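Local structure of uncharacterized HTH-type transcriptional regulator YybR (Bacillus subtilis, 4A5N) at residues I69-V74 against E83-E88. The protein probably binds DNA as a redox-responsive transcriptional regulator of the MarR/DUF24 (HxlR-like) type. The protein carries 1 engineered substitution. Residues are numbered along the deposited sequence; the frame is centred on the assembly and turned at random.
Sequences IVHREV and EYSLTE
Residues 69-74 and 83-88 pair as the two antiparallel strands of a beta hairpin, at the end where the hairpin joins the helical body of the chain. Backbone bonds run in both directions between H71 and S85 and between E73 and E83; H71 N, for example, lies 2.8 Å from S85 O. Past the strands, T87 N reaches I69 O at 3.0 Å from above the carbonyl plane, while T87, at the N-cap of the following helix, caps G90 N with OG1, which is also hydrogen-bonded to G68 O. This hairpin is the wing of a winged helix-turn-helix domain, the fold through which MarR-like regulators generally meet DNA. On one of its faces R72 and Y84 lie side by side. The arginine runs extended from CG to NE, its CG anti to the backbone N (chi1 -176°), so that its methylenes follow one side of the phenol, with R72 CG 3.6 Å from Y84 CE1. R72 NE then donates an almost straight bond to Y84 OH (3.1 Å, 164°), which sits in the guanidinium plane although ring and guanidinium are turned 58° apart. A water 2.6 Å from Y84 OH also accepts from R72 NH2, closing a small polar ring. V70 CG1 meets the tyrosine ring at its edge, and L61 of helix 54-66 also touches Y84. A leucine in place of Y84 would probably leave R72 less firmly held, since the hydroxyl that receives NE and shares the water would be gone. On the opposite face, within the strand 70-74, H71 NE2 donates in its ring plane to the anti lone pair of E73 OE1, 2.6 Å away.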
ATOM      1  N   ILE B  69      -4.858  10.134 -11.254  1.00 27.72           N
ATOM      2  CA  ILE B  69      -5.536  10.145  -9.939  1.00 27.88           C
ATOM      3  C   ILE B  69      -5.806  11.542  -9.393  1.00 27.03           C
ATOM      4  O   ILE B  69      -6.807  11.796  -8.679  1.00 27.61           O
ATOM      5  CB  ILE B  69      -4.643   9.427  -8.900  1.00 26.51           C
ATOM      6  CG1 ILE B  69      -4.181   8.051  -9.425  1.00 28.71           C
ATOM      7  CG2 ILE B  69      -5.343   9.326  -7.537  1.00 25.78           C
ATOM      8  CD1 ILE B  69      -5.292   7.080  -9.784  1.00 28.30           C
ATOM      9  N   VAL B  70      -4.943  12.461  -9.780  1.00 25.90           N
ATOM     10  CA  VAL B  70      -5.047  13.838  -9.382  1.00 26.33           C
ATOM     11  C   VAL B  70      -5.083  14.780 -10.578  1.00 27.56           C
ATOM     12  O   VAL B  70      -4.422  14.557 -11.605  1.00 29.44           O
ATOM     13  CB  VAL B  70      -3.900  14.201  -8.415  1.00 27.15           C
ATOM     14  CG1 VAL B  70      -3.788  15.715  -8.201  1.00 28.94           C
ATOM     15  CG2 VAL B  70      -4.128  13.488  -7.094  1.00 24.73           C
ATOM     16  N   HIS B  71      -5.925  15.809 -10.444  1.00 27.26           N
ATOM     17  CA  HIS B  71      -6.038  16.883 -11.392  1.00 28.56           C
ATOM     18  C   HIS B  71      -5.323  18.073 -10.805  1.00 27.65           C
ATOM     19  O   HIS B  71      -5.492  18.399  -9.599  1.00 26.08           O
ATOM     20  CB  HIS B  71      -7.518  17.215 -11.690  1.00 31.21           C
ATOM     21  CG  HIS B  71      -7.689  18.404 -12.610  1.00 33.89           C
ATOM     22  ND1 HIS B  71      -7.519  18.327 -13.954  1.00 38.05           N
ATOM     23  CD2 HIS B  71      -7.995  19.720 -12.334  1.00 35.74           C
ATOM     24  CE1 HIS B  71      -7.714  19.537 -14.501  1.00 38.37           C
ATOM     25  NE2 HIS B  71      -8.000  20.398 -13.512  1.00 37.55           N
ATOM     26  N   ARG B  72      -4.473  18.687 -11.621  1.00 28.68           N
ATOM     27  CA  ARG B  72      -3.806  19.955 -11.258  1.00 30.30           C
ATOM     28  C   ARG B  72      -4.372  21.110 -12.112  1.00 32.86           C
ATOM     29  O   ARG B  72      -4.093  21.213 -13.323  1.00 33.24           O
ATOM     30  CB  ARG B  72      -2.302  19.826 -11.486  1.00 30.22           C
ATOM     31  CG  ARG B  72      -1.447  21.013 -11.068  1.00 31.16           C
ATOM     32  CD  ARG B  72       0.024  20.744 -11.376  1.00 33.35           C
ATOM     33  NE  ARG B  72       0.912  21.721 -10.729  1.00 35.84           N
ATOM     34  CZ  ARG B  72       1.429  22.817 -11.300  1.00 36.58           C
ATOM     35  NH1 ARG B  72       1.218  23.113 -12.571  1.00 36.14           N
ATOM     36  NH2 ARG B  72       2.197  23.620 -10.574  1.00 38.06           N
ATOM     37  N   GLU B  73      -5.158  21.963 -11.464  1.00 33.37           N
ATOM     38  CA  GLU B  73      -5.782  23.105 -12.094  1.00 33.98           C
ATOM     39  C   GLU B  73      -4.922  24.344 -11.857  1.00 33.27           C
ATOM     40  O   GLU B  73      -4.714  24.739 -10.712  1.00 30.20           O
ATOM     41  CB  GLU B  73      -7.187  23.324 -11.505  1.00 35.95           C
ATOM     42  CG  GLU B  73      -8.018  24.418 -12.182  1.00 37.66           C
ATOM     43  CD  GLU B  73      -8.381  24.109 -13.641  1.00 41.11           C
ATOM     44  OE1 GLU B  73      -8.548  22.929 -14.005  1.00 41.41           O
ATOM     45  OE2 GLU B  73      -8.509  25.064 -14.433  1.00 44.21           O
ATOM     46  N   VAL B  74      -4.454  24.947 -12.945  1.00 31.82           N
ATOM     47  CA  VAL B  74      -3.673  26.169 -12.880  1.00 35.01           C
ATOM     48  C   VAL B  74      -4.504  27.359 -13.372  1.00 38.09           C
ATOM     49  O   VAL B  74      -4.954  27.388 -14.523  1.00 36.97           O
ATOM     50  CB  VAL B  74      -2.382  26.060 -13.692  1.00 35.65           C
ATOM     51  CG1 VAL B  74      -1.526  27.298 -13.501  1.00 36.36           C
ATOM     52  CG2 VAL B  74      -1.620  24.813 -13.279  1.00 32.78           C
ATOM     53  N   GLU B  83      -4.376  24.361  -7.783  1.00 29.80           N
ATOM     54  CA  GLU B  83      -5.239  23.491  -6.974  1.00 30.57           C
ATOM     55  C   GLU B  83      -5.208  22.036  -7.431  1.00 29.28           C
ATOM     56  O   GLU B  83      -5.318  21.756  -8.619  1.00 30.72           O
ATOM     57  CB  GLU B  83      -6.675  24.005  -7.041  1.00 31.42           C
ATOM     58  CG  GLU B  83      -6.833  25.358  -6.376  1.00 34.07           C
ATOM     59  CD  GLU B  83      -8.216  25.914  -6.520  1.00 38.42           C
ATOM     60  OE1 GLU B  83      -8.927  25.543  -7.492  1.00 42.32           O
ATOM     61  OE2 GLU B  83      -8.595  26.707  -5.637  1.00 40.47           O
ATOM     62  N   TYR B  84      -5.037  21.145  -6.464  1.00 28.13           N
ATOM     63  CA  TYR B  84      -4.949  19.699  -6.637  1.00 27.54           C
ATOM     64  C   TYR B  84      -6.235  19.040  -6.120  1.00 28.31           C
ATOM     65  O   TYR B  84      -6.680  19.321  -4.994  1.00 27.92           O
ATOM     66  CB  TYR B  84      -3.762  19.161  -5.844  1.00 26.44           C
ATOM     67  CG  TYR B  84      -2.474  19.734  -6.310  1.00 26.19           C
ATOM     68  CD1 TYR B  84      -1.767  19.143  -7.348  1.00 26.73           C
ATOM     69  CD2 TYR B  84      -1.960  20.884  -5.726  1.00 27.50           C
ATOM     70  CE1 TYR B  84      -0.580  19.696  -7.802  1.00 28.43           C
ATOM     71  CE2 TYR B  84      -0.764  21.440  -6.169  1.00 28.40           C
ATOM     72  CZ  TYR B  84      -0.088  20.835  -7.215  1.00 29.73           C
ATOM     73  OH  TYR B  84       1.110  21.344  -7.672  1.00 31.46           O
ATOM     74  N   SER B  85      -6.808  18.157  -6.933  1.00 27.54           N
ATOM     75  CA  SER B  85      -8.029  17.463  -6.562  1.00 27.05           C
ATOM     76  C   SER B  85      -7.993  16.051  -7.061  1.00 26.45           C
ATOM     77  O   SER B  85      -7.133  15.701  -7.919  1.00 27.69           O
ATOM     78  CB  SER B  85      -9.212  18.194  -7.166  1.00 26.69           C
ATOM     79  OG  SER B  85      -9.024  18.409  -8.558  1.00 28.95           O
ATOM     80  N   LEU B  86      -8.936  15.237  -6.579  1.00 24.57           N
ATOM     81  CA  LEU B  86      -9.068  13.888  -7.065  1.00 24.40           C
ATOM     82  C   LEU B  86      -9.872  13.931  -8.352  1.00 24.44           C
ATOM     83  O   LEU B  86     -10.837  14.627  -8.472  1.00 26.72           O
ATOM     84  CB  LEU B  86      -9.746  12.970  -6.053  1.00 25.13           C
ATOM     85  CG  LEU B  86      -9.131  12.769  -4.683  1.00 25.72           C
ATOM     86  CD1 LEU B  86     -10.000  11.811  -3.872  1.00 28.24           C
ATOM     87  CD2 LEU B  86      -7.696  12.240  -4.853  1.00 24.67           C
ATOM     88  N   THR B  87      -9.443  13.168  -9.320  1.00 24.76           N
ATOM     89  CA  THR B  87     -10.210  12.952 -10.526  1.00 26.88           C
ATOM     90  C   THR B  87     -11.294  11.931 -10.181  1.00 26.38           C
ATOM     91  O   THR B  87     -11.206  11.236  -9.152  1.00 23.35           O
ATOM     92  CB  THR B  87      -9.303  12.384 -11.629  1.00 27.99           C
ATOM     93  OG1 THR B  87      -8.794  11.103 -11.234  1.00 25.04           O
ATOM     94  CG2 THR B  87      -8.133  13.350 -11.932  1.00 28.11           C
ATOM     95  N   GLU B  88     -12.291  11.800 -11.038  1.00 27.03           N
ATOM     96  CA  GLU B  88     -13.248  10.723 -10.908  1.00 30.50           C
ATOM     97  C   GLU B  88     -12.575   9.334 -10.853  1.00 27.45           C
ATOM     98  O   GLU B  88     -12.970   8.490 -10.079  1.00 26.63           O
ATOM     99  CB  GLU B  88     -14.308  10.796 -12.026  1.00 34.52           C
ATOM    100  CG  GLU B  88     -15.271  11.969 -11.836  1.00 42.63           C
ATOM    101  CD  GLU B  88     -15.768  12.126 -10.382  1.00 49.30           C
ATOM    102  OE1 GLU B  88     -16.437  11.194  -9.854  1.00 52.76           O
ATOM    103  OE2 GLU B  88     -15.459  13.174  -9.744  1.00 54.55           O
TER
HETATM  104  O   HOH W   1       2.251  23.610  -7.337  1.00 47.20           O